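PDB 4OHF: cytosolic IMP-GMP specific 5'-nucleotidase from Legionella pneumophila subsp. pneumophila, which probably hydrolyses the 5'-phosphate of purine nucleoside monophosphates such as IMP and GMP, with magnesium as cofactor. Local coordinates for residues N283-K286 with F287-L291; P273-P276 with G277-G281; L195-F198 with I199-K203; M431-L434 with S435-L438. One frame throughout, in Å; residues are numbered along the deposited sequence.

Contact 1: residues N283-K286 with F287-L291; sequences NAKK and FTEDL
T288 turns back on A284 with two bonds to a single carbonyl. Its backbone N lies 2.9 Å from A284 O, nearly in line with the C=O bond, while its OG1 comes from above the carbonyl plane and sits 3.0 Å from A284 O. With OG1 beside its own backbone N (chi1 -57°), the hydroxyl hangs over the preceding turn, where it also bonds W318 NE1. This is the close-packed flank, and F287 continues it: F287 N bonds N283 O at 3.2 Å, and the ring is carried down among F206, F240, F257 and I274 on the sheet side. Both segments belong to helix 284-290, and N283 is its N-cap: N283 OD1 receives K286 N at 2.7 Å in an almost straight bond (177°), while N283 ND2 is held by L255 O. The helix follows strand 277-281 and packs on the large mixed sheet of the HAD core. The K286-D290 pair is firmly held as well. K286 runs extended before bending at its last torsion, and NZ meets the syn side of D290 OD2 at 2.7 Å; G272 O takes the same NZ, and I274 N adds a weak bond to D290 OD2. On the exposed flank the grip slackens: K285 bends repeatedly to reach E289, with NZ 3.2 Å from E289 OE2 in a weak salt bridge. There the carboxylate oxygen lies against the lysine chain as much as its tip, since K285 CD is also 3.2 Å from E289 OE2.

Contact 2: residues P273-P276 with G277-G281; sequences PIVP and GVYQG
Y279 points its ring from the strand back at the loop before it, and its hydroxyl ends against the backbone of V275. V275 N donates to Y279 OH at 2.7 Å, a bent bond of 140°. V275 O takes another approach: it lies in the plane of the ring, at its edge, 3.2 Å from Y279 CE1. I274 comes at the same ring obliquely, CB 3.4 Å from Y279 CZ and CG2 3.6 Å from Y279 CE2. Its CG1 branch stands between the backbone N and the carbonyl carbon (chi1 58°), while CG2 is the methyl that meets the tyrosine. V275 adds a lighter touch, with CG2 3.8 Å from Y279 OH. The chain passes into the strand through P276 and G277; the backbone angles of G277 call for glycine. Strand 277-281 then lies between the parallel strand 240-243 and the antiparallel 257-260, extending the mixed sheet of the HAD core toward its edge. Y279 also packs on F240 and V270, while Q280 reaches N269 of a second subunit. The phenol oxygen therefore works as an acceptor for an amide of the loop, V275 N. The tyrosine is used twice, its polar end by a backbone N-H and its ring carbons by I274, so that loop and strand are joined by one hydrogen bond and one apolar contact.

Contact 3: residues L195-F198 with I199-K203; sequences LKHF and IRYGK
F198 O reaches five residues on, to K203 N at 3.2 Å, skipping the usual helical partner. This 6-to-1 bond, with G202 N on I199 O inside it, makes a Schellman motif that ends helix 189-200; G202, at positive phi, is its C-prime residue. Ordinary helical bonding persists just before it, R200 N to K196 O at 2.8 Å, and weakens at Y201. K203 lays CG obliquely by the F198 ring, 3.9 Å from F198 CD1, then carries NZ away to M14 O and P442 O. F198 itself packs on I20 of the central strand 19-22, so the cap sits on the HAD core sheet. On the outer side R200 folds back over the helix: CG is anti to its backbone N (chi1 -162°) and the chain bends at chi3, laying one guanidinium face over H197 CA, with NH1 3.6 Å from K196 CB. K196 NZ pairs instead with E232 and D229. The rings of H197 and Y201 have planes 87° apart yet meet obliquely, H197 NE2 3.5 Å from Y201 CE2. H197 O lies at the edge of the tyrosine ring, in its plane, 3.5 Å from Y201 CD2.

Contact 4: residues M431-L434 with S435-L438; sequences MEKL and SDLL
D436 folds back on K433 at the start of helix 434-438, the short helix that follows strand 429-431 of the HAD core sheet. The hydrogen bonds run both ways between the pair. K433 N approaches D436 OD1 from above the carboxylate plane at 3.1 Å, and D436 N bonds K433 O at 2.8 Å. A water links the same oxygen to the preceding residue, accepting from E432 N and donating to D436 OD1 at 2.8 Å. One turn further, L438 N bonds L434 O, a regular helical bond. The charges form a small network. K433 NZ meets the syn side of D436 OD2 at 3.2 Å, the lysine chain running across the carboxylate, and a longer pairing joins it to E432. The two carboxylates come close, E432 OE1 lying 4.2 Å from D436 OD1, a closeness of like charges that K433 NZ, and the water on D436 OD1, would probably offset. H4 ND1 is a further partner of D436 OD2, and S435 OG, though beside the K433 chain, bonds E188. The remaining contacts are apolar. M431 and D436 run antiparallel alongside each other, touching through their CB atoms. M431 has CG between its backbone N and carbonyl carbon (chi1 52°), and a second bend at chi2 (-84°) brings SD to 3.9 Å from L437 CB. L434 and L437 both pack on I301 of strand 298-302. Across the turn L434 and L438 meet obliquely, L434 CG standing 3.7 Å from L438 CD1.

How the contacts relate
The four contacts fall into two touching pairs. Contacts 1 and 2 are consecutive in the chain, centres about 10 Å apart, and P273 CA meets D290 CG at 3.6 Å. Contacts 3 and 4 are remote in sequence, but their centres are about 15 Å apart, and F198 CE2 lies 3.6 Å from L438 CA. Between the pairs, contacts 1 and 3 come no nearer than about 10 Å, atom to atom. Contact 4 is closest to the metal site of D23, D25 and D303: the L434 side chain is about 8 Å from that of D23 and about 10 Å from the bound magnesium. In contact 3, L195 is about 12 Å from D23, side chain to side chain; contacts 1 and 2 lie away from the known sites.

Contact 1: residues N283-K286 with F287-L291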
loop_
_atom_site.group_PDB
_atom_site.type_symbol
_atom_site.label_atom_id
_atom_site.label_comp_id
_atom_site.label_asym_id
_atom_site.label_seq_id
_atom_site.Cartn_x
_atom_site.Cartn_y
_atom_site.Cartn_z
ATOM N N ASN B 283 7.928 10.951 -23.410
ATOM C CA ASN B 283 7.724 9.696 -22.703
ATOM C C ASN B 283 8.053 8.558 -23.658
ATOM O O ASN B 283 7.812 8.658 -24.866
ATOM C CB ASN B 283 6.274 9.587 -22.171
ATOM C CG ASN B 283 5.228 9.491 -23.280
ATOM O OD1 ASN B 283 5.130 8.484 -23.983
ATOM N ND2 ASN B 283 4.441 10.544 -23.436
ATOM N N ALA B 284 8.628 7.491 -23.114
ATOM C CA ALA B 284 9.037 6.332 -23.908
ATOM C C ALA B 284 7.942 5.751 -24.779
ATOM O O ALA B 284 8.185 5.392 -25.930
ATOM C CB ALA B 284 9.579 5.250 -23.002
ATOM N N LYS B 285 6.746 5.639 -24.217
ATOM C CA LYS B 285 5.609 5.091 -24.938
ATOM C C LYS B 285 5.450 5.749 -26.311
ATOM O O LYS B 285 5.509 5.077 -27.345
ATOM C CB LYS B 285 4.341 5.289 -24.105
ATOM C CG LYS B 285 3.043 4.879 -24.787
ATOM C CD LYS B 285 2.877 3.376 -24.873
ATOM C CE LYS B 285 1.464 2.948 -24.442
ATOM N NZ LYS B 285 0.380 3.686 -25.157
ATOM N N LYS B 286 5.267 7.067 -26.320
ATOM C CA LYS B 286 5.093 7.781 -27.578
ATOM C C LYS B 286 6.298 7.687 -28.504
ATOM O O LYS B 286 6.139 7.560 -29.714
ATOM C CB LYS B 286 4.758 9.253 -27.316
ATOM C CG LYS B 286 4.639 10.081 -28.582
ATOM C CD LYS B 286 3.797 11.319 -28.337
ATOM C CE LYS B 286 4.017 12.364 -29.418
ATOM N NZ LYS B 286 3.610 11.904 -30.782
ATOM N N PHE B 287 7.496 7.744 -27.928
ATOM C CA PHE B 287 8.734 7.682 -28.700
ATOM C C PHE B 287 8.826 6.384 -29.474
ATOM O O PHE B 287 9.129 6.367 -30.667
ATOM C CB PHE B 287 9.942 7.818 -27.758
ATOM C CG PHE B 287 11.275 7.751 -28.453
ATOM C CD1 PHE B 287 11.882 6.525 -28.718
ATOM C CD2 PHE B 287 11.931 8.922 -28.843
ATOM C CE1 PHE B 287 13.126 6.460 -29.358
ATOM C CE2 PHE B 287 13.175 8.874 -29.484
ATOM C CZ PHE B 287 13.771 7.638 -29.740
ATOM N N THR B 288 8.557 5.291 -28.777
ATOM C CA THR B 288 8.614 3.967 -29.371
ATOM C C THR B 288 7.543 3.782 -30.451
ATOM O O THR B 288 7.789 3.156 -31.493
ATOM C CB THR B 288 8.455 2.894 -28.276
ATOM O OG1 THR B 288 9.481 3.074 -27.291
ATOM C CG2 THR B 288 8.560 1.488 -28.874
ATOM N N GLU B 289 6.356 4.329 -30.208
ATOM C CA GLU B 289 5.275 4.211 -31.178
ATOM C C GLU B 289 5.604 4.996 -32.440
ATOM O O GLU B 289 5.578 4.449 -33.542
ATOM C CB GLU B 289 3.960 4.710 -30.567
ATOM C CG GLU B 289 3.050 3.600 -30.050
ATOM C CD GLU B 289 2.132 4.058 -28.926
ATOM O OE1 GLU B 289 1.605 5.191 -29.011
ATOM O OE2 GLU B 289 1.931 3.276 -27.960
ATOM N N ASP B 290 5.938 6.273 -32.273
ATOM C CA ASP B 290 6.259 7.135 -33.402
ATOM C C ASP B 290 7.444 6.667 -34.239
ATOM O O ASP B 290 7.588 7.085 -35.383
ATOM C CB ASP B 290 6.490 8.571 -32.931
ATOM C CG ASP B 290 5.282 9.149 -32.227
ATOM O OD1 ASP B 290 4.155 8.674 -32.483
ATOM O OD2 ASP B 290 5.455 10.086 -31.425
ATOM N N LEU B 291 8.304 5.817 -33.688
ATOM C CA LEU B 291 9.433 5.312 -34.463
ATOM C C LEU B 291 9.050 3.976 -35.081
ATOM O O LEU B 291 9.838 3.353 -35.793
ATOM C CB LEU B 291 10.671 5.146 -33.584
ATOM C CG LEU B 291 11.617 6.347 -33.599
ATOM C CD1 LEU B 291 11.678 6.993 -32.231
ATOM C CD2 LEU B 291 12.985 5.892 -34.034
#

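Contact 2: residues P273-P276 with G277-G281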
loop_
_atom_site.group_PDB
_atom_site.type_symbol
_atom_site.label_atom_id
_atom_site.label_comp_id
_atom_site.label_asym_id
_atom_site.label_seq_id
_atom_site.Cartn_x
_atom_site.Cartn_y
_atom_site.Cartn_z
ATOM N N PRO B 273 3.353 12.576 -34.898
ATOM C CA PRO B 273 4.591 11.875 -34.546
ATOM C C PRO B 273 5.825 12.777 -34.495
ATOM O O PRO B 273 5.932 13.748 -35.248
ATOM C CB PRO B 273 4.698 10.818 -35.637
ATOM C CG PRO B 273 4.147 11.546 -36.825
ATOM C CD PRO B 273 2.912 12.205 -36.252
ATOM N N ILE B 274 6.754 12.457 -33.604
ATOM C CA ILE B 274 7.981 13.237 -33.494
ATOM C C ILE B 274 8.929 12.786 -34.601
ATOM O O ILE B 274 9.010 11.604 -34.931
ATOM C CB ILE B 274 8.672 13.038 -32.122
ATOM C CG1 ILE B 274 8.992 11.560 -31.908
ATOM C CG2 ILE B 274 7.778 13.558 -31.001
ATOM C CD1 ILE B 274 9.701 11.287 -30.603
ATOM N N VAL B 275 9.641 13.738 -35.182
ATOM C CA VAL B 275 10.561 13.431 -36.260
ATOM C C VAL B 275 11.958 13.834 -35.829
ATOM O O VAL B 275 12.122 14.754 -35.031
ATOM C CB VAL B 275 10.172 14.194 -37.560
ATOM C CG1 VAL B 275 8.879 13.626 -38.130
ATOM C CG2 VAL B 275 10.005 15.678 -37.264
ATOM N N PRO B 276 12.979 13.158 -36.366
ATOM C CA PRO B 276 14.362 13.466 -36.012
ATOM C C PRO B 276 14.543 14.943 -35.695
ATOM O O PRO B 276 14.084 15.810 -36.436
ATOM C CB PRO B 276 15.132 13.024 -37.247
ATOM C CG PRO B 276 14.348 11.815 -37.694
ATOM C CD PRO B 276 12.917 12.268 -37.543
ATOM N N GLY B 277 15.194 15.216 -34.570
ATOM C CA GLY B 277 15.417 16.589 -34.156
ATOM C C GLY B 277 15.614 16.694 -32.656
ATOM O O GLY B 277 15.845 15.692 -31.978
ATOM N N VAL B 278 15.514 17.913 -32.136
ATOM C CA VAL B 278 15.690 18.151 -30.715
ATOM C C VAL B 278 14.327 18.293 -30.045
ATOM O O VAL B 278 13.407 18.841 -30.642
ATOM C CB VAL B 278 16.504 19.425 -30.484
ATOM C CG1 VAL B 278 16.786 19.588 -29.001
ATOM C CG2 VAL B 278 17.792 19.363 -31.284
ATOM N N TYR B 279 14.205 17.788 -28.816
ATOM C CA TYR B 279 12.963 17.864 -28.063
ATOM C C TYR B 279 13.219 18.071 -26.570
ATOM O O TYR B 279 14.365 18.042 -26.103
ATOM C CB TYR B 279 12.135 16.577 -28.231
ATOM C CG TYR B 279 11.563 16.348 -29.614
ATOM C CD1 TYR B 279 12.337 15.768 -30.628
ATOM C CD2 TYR B 279 10.253 16.726 -29.919
ATOM C CE1 TYR B 279 11.820 15.566 -31.909
ATOM C CE2 TYR B 279 9.724 16.536 -31.197
ATOM C CZ TYR B 279 10.512 15.952 -32.191
ATOM O OH TYR B 279 9.992 15.738 -33.456
ATOM N N GLN B 280 12.132 18.286 -25.828
ATOM C CA GLN B 280 12.194 18.459 -24.380
ATOM C C GLN B 280 11.082 17.593 -23.783
ATOM O O GLN B 280 10.013 17.468 -24.384
ATOM C CB GLN B 280 11.986 19.932 -24.001
ATOM C CG GLN B 280 12.001 20.175 -22.503
ATOM C CD GLN B 280 12.085 21.638 -22.144
ATOM O OE1 GLN B 280 13.090 22.289 -22.417
ATOM N NE2 GLN B 280 11.036 22.162 -21.525
ATOM N N GLY B 281 11.344 16.989 -22.622
ATOM C CA GLY B 281 10.353 16.131 -21.983
ATOM C C GLY B 281 10.075 14.828 -22.728
ATOM O O GLY B 281 11.004 14.111 -23.128
#

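Contact 3: residues L195-F198 with I199-K203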
loop_
_atom_site.group_PDB
_atom_site.type_symbol
_atom_site.label_atom_id
_atom_site.label_comp_id
_atom_site.label_asym_id
_atom_site.label_seq_id
_atom_site.Cartn_x
_atom_site.Cartn_y
_atom_site.Cartn_z
ATOM N N LEU B 195 30.804 5.800 -31.786
ATOM C CA LEU B 195 29.506 6.159 -32.302
ATOM C C LEU B 195 29.520 5.996 -33.817
ATOM O O LEU B 195 28.633 5.358 -34.393
ATOM C CB LEU B 195 29.167 7.597 -31.918
ATOM C CG LEU B 195 28.906 7.763 -30.420
ATOM C CD1 LEU B 195 28.759 9.228 -30.066
ATOM C CD2 LEU B 195 27.659 6.991 -30.049
ATOM N N LYS B 196 30.534 6.561 -34.462
ATOM C CA LYS B 196 30.640 6.454 -35.904
ATOM C C LYS B 196 30.598 4.988 -36.287
ATOM O O LYS B 196 29.865 4.585 -37.185
ATOM C CB LYS B 196 31.932 7.090 -36.391
ATOM C CG LYS B 196 31.872 8.599 -36.500
ATOM C CD LYS B 196 33.047 9.081 -37.316
ATOM C CE LYS B 196 33.101 10.589 -37.445
ATOM N NZ LYS B 196 34.213 11.019 -38.349
ATOM N N HIS B 197 31.378 4.181 -35.589
ATOM C CA HIS B 197 31.385 2.764 -35.863
ATOM C C HIS B 197 29.943 2.260 -35.926
ATOM O O HIS B 197 29.482 1.797 -36.965
ATOM C CB HIS B 197 32.130 2.022 -34.762
ATOM C CG HIS B 197 32.410 0.587 -35.085
ATOM N ND1 HIS B 197 32.528 -0.386 -34.114
ATOM C CD2 HIS B 197 32.611 -0.036 -36.273
ATOM C CE1 HIS B 197 32.787 -1.548 -34.690
ATOM N NE2 HIS B 197 32.844 -1.363 -35.999
ATOM N N PHE B 198 29.232 2.361 -34.807
ATOM C CA PHE B 198 27.845 1.904 -34.733
ATOM C C PHE B 198 26.920 2.477 -35.802
ATOM O O PHE B 198 26.118 1.748 -36.382
ATOM C CB PHE B 198 27.250 2.200 -33.350
ATOM C CG PHE B 198 27.496 1.118 -32.335
ATOM C CD1 PHE B 198 26.439 0.585 -31.605
ATOM C CD2 PHE B 198 28.773 0.625 -32.109
ATOM C CE1 PHE B 198 26.653 -0.425 -30.666
ATOM C CE2 PHE B 198 28.993 -0.383 -31.170
ATOM C CZ PHE B 198 27.928 -0.907 -30.453
ATOM N N ILE B 199 27.009 3.774 -36.053
ATOM C CA ILE B 199 26.147 4.389 -37.052
ATOM C C ILE B 199 26.436 3.779 -38.416
ATOM O O ILE B 199 25.530 3.493 -39.199
ATOM C CB ILE B 199 26.378 5.901 -37.120
ATOM C CG1 ILE B 199 26.104 6.519 -35.751
ATOM C CG2 ILE B 199 25.467 6.514 -38.166
ATOM C CD1 ILE B 199 26.580 7.941 -35.614
ATOM N N ARG B 200 27.717 3.572 -38.677
ATOM C CA ARG B 200 28.180 3.000 -39.925
ATOM C C ARG B 200 27.428 1.706 -40.235
ATOM O O ARG B 200 27.140 1.420 -41.394
ATOM C CB ARG B 200 29.680 2.744 -39.815
ATOM C CG ARG B 200 30.417 2.546 -41.111
ATOM C CD ARG B 200 31.914 2.477 -40.818
ATOM N NE ARG B 200 32.389 3.718 -40.199
ATOM C CZ ARG B 200 33.245 3.784 -39.181
ATOM N NH1 ARG B 200 33.606 4.968 -38.703
ATOM N NH2 ARG B 200 33.732 2.674 -38.632
ATOM N N TYR B 201 27.097 0.937 -39.200
ATOM C CA TYR B 201 26.375 -0.322 -39.363
ATOM C C TYR B 201 24.856 -0.181 -39.314
ATOM O O TYR B 201 24.148 -1.159 -39.068
ATOM C CB TYR B 201 26.802 -1.330 -38.296
ATOM C CG TYR B 201 28.114 -2.040 -38.565
ATOM C CD1 TYR B 201 28.139 -3.395 -38.897
ATOM C CD2 TYR B 201 29.338 -1.370 -38.437
ATOM C CE1 TYR B 201 29.353 -4.072 -39.091
ATOM C CE2 TYR B 201 30.556 -2.031 -38.629
ATOM C CZ TYR B 201 30.556 -3.382 -38.953
ATOM O OH TYR B 201 31.753 -4.040 -39.127
ATOM N N GLY B 202 24.350 1.028 -39.529
ATOM C CA GLY B 202 22.909 1.225 -39.533
ATOM C C GLY B 202 22.236 1.442 -38.192
ATOM O O GLY B 202 21.015 1.432 -38.090
ATOM N N LYS B 203 23.035 1.639 -37.157
ATOM C CA LYS B 203 22.505 1.866 -35.821
ATOM C C LYS B 203 22.072 3.326 -35.671
ATOM O O LYS B 203 22.734 4.228 -36.168
ATOM C CB LYS B 203 23.585 1.566 -34.793
ATOM C CG LYS B 203 23.224 0.526 -33.774
ATOM C CD LYS B 203 23.051 -0.835 -34.406
ATOM C CE LYS B 203 22.920 -1.901 -33.339
ATOM N NZ LYS B 203 22.551 -3.200 -33.955
#

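Contact 4: residues M431-L434 with S435-L438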
loop_
_atom_site.group_PDB
_atom_site.type_symbol
_atom_site.label_atom_id
_atom_site.label_comp_id
_atom_site.label_asym_id
_atom_site.label_seq_id
_atom_site.Cartn_x
_atom_site.Cartn_y
_atom_site.Cartn_z
ATOM N N MET B 431 29.453 -2.003 -18.180
ATOM C CA MET B 431 30.864 -1.830 -18.468
ATOM C C MET B 431 31.338 -0.606 -17.701
ATOM O O MET B 431 30.529 0.166 -17.208
ATOM C CB MET B 431 31.057 -1.625 -19.975
ATOM C CG MET B 431 30.177 -0.512 -20.633
ATOM S SD MET B 431 28.455 -0.956 -21.154
ATOM C CE MET B 431 28.648 -2.596 -21.418
ATOM N N GLU B 432 32.644 -0.424 -17.581
ATOM C CA GLU B 432 33.126 0.738 -16.864
ATOM C C GLU B 432 32.794 2.026 -17.609
ATOM O O GLU B 432 32.537 3.049 -16.980
ATOM C CB GLU B 432 34.626 0.642 -16.641
ATOM C CG GLU B 432 35.251 1.961 -16.245
ATOM C CD GLU B 432 36.762 1.922 -16.314
ATOM O OE1 GLU B 432 37.290 1.194 -17.186
ATOM O OE2 GLU B 432 37.415 2.626 -15.516
ATOM N N LYS B 433 32.811 1.989 -18.939
ATOM C CA LYS B 433 32.488 3.177 -19.727
ATOM C C LYS B 433 31.958 2.833 -21.119
ATOM O O LYS B 433 32.254 1.782 -21.677
ATOM C CB LYS B 433 33.714 4.103 -19.841
ATOM C CG LYS B 433 34.931 3.477 -20.509
ATOM C CD LYS B 433 36.064 4.475 -20.624
ATOM C CE LYS B 433 37.278 3.837 -21.260
ATOM N NZ LYS B 433 37.603 2.601 -20.502
ATOM N N LEU B 434 31.175 3.741 -21.674
ATOM C CA LEU B 434 30.546 3.570 -22.974
ATOM C C LEU B 434 31.437 3.100 -24.133
ATOM O O LEU B 434 31.013 2.264 -24.950
ATOM C CB LEU B 434 29.862 4.874 -23.354
ATOM C CG LEU B 434 29.038 4.910 -24.632
ATOM C CD1 LEU B 434 27.872 3.889 -24.574
ATOM C CD2 LEU B 434 28.508 6.318 -24.777
ATOM N N SER B 435 32.657 3.624 -24.227
ATOM C CA SER B 435 33.527 3.223 -25.325
ATOM C C SER B 435 33.860 1.734 -25.198
ATOM O O SER B 435 34.272 1.095 -26.168
ATOM C CB SER B 435 34.809 4.074 -25.348
ATOM O OG SER B 435 35.624 3.830 -24.217
ATOM N N ASP B 436 33.691 1.179 -24.000
ATOM C CA ASP B 436 33.944 -0.246 -23.815
ATOM C C ASP B 436 32.931 -0.951 -24.720
ATOM O O ASP B 436 33.275 -1.814 -25.523
ATOM C CB ASP B 436 33.744 -0.661 -22.348
ATOM C CG ASP B 436 34.866 -0.161 -21.433
ATOM O OD1 ASP B 436 34.689 -0.202 -20.185
ATOM O OD2 ASP B 436 35.923 0.274 -21.959
ATOM N N LEU B 437 31.674 -0.562 -24.608
ATOM C CA LEU B 437 30.655 -1.159 -25.449
ATOM C C LEU B 437 30.853 -0.798 -26.924
ATOM O O LEU B 437 30.864 -1.680 -27.784
ATOM C CB LEU B 437 29.260 -0.722 -24.998
ATOM C CG LEU B 437 28.119 -1.154 -25.921
ATOM C CD1 LEU B 437 28.077 -2.670 -25.999
ATOM C CD2 LEU B 437 26.804 -0.603 -25.407
ATOM N N LEU B 438 31.025 0.488 -27.222
ATOM C CA LEU B 438 31.154 0.914 -28.614
ATOM C C LEU B 438 32.358 0.349 -29.348
ATOM O O LEU B 438 32.474 0.495 -30.560
ATOM C CB LEU B 438 31.157 2.440 -28.703
ATOM C CG LEU B 438 29.930 3.143 -28.115
ATOM C CD1 LEU B 438 30.124 4.644 -28.199
ATOM C CD2 LEU B 438 28.683 2.723 -28.858
HETATM O O HOH W 1 34.646 -2.343 -18.321
#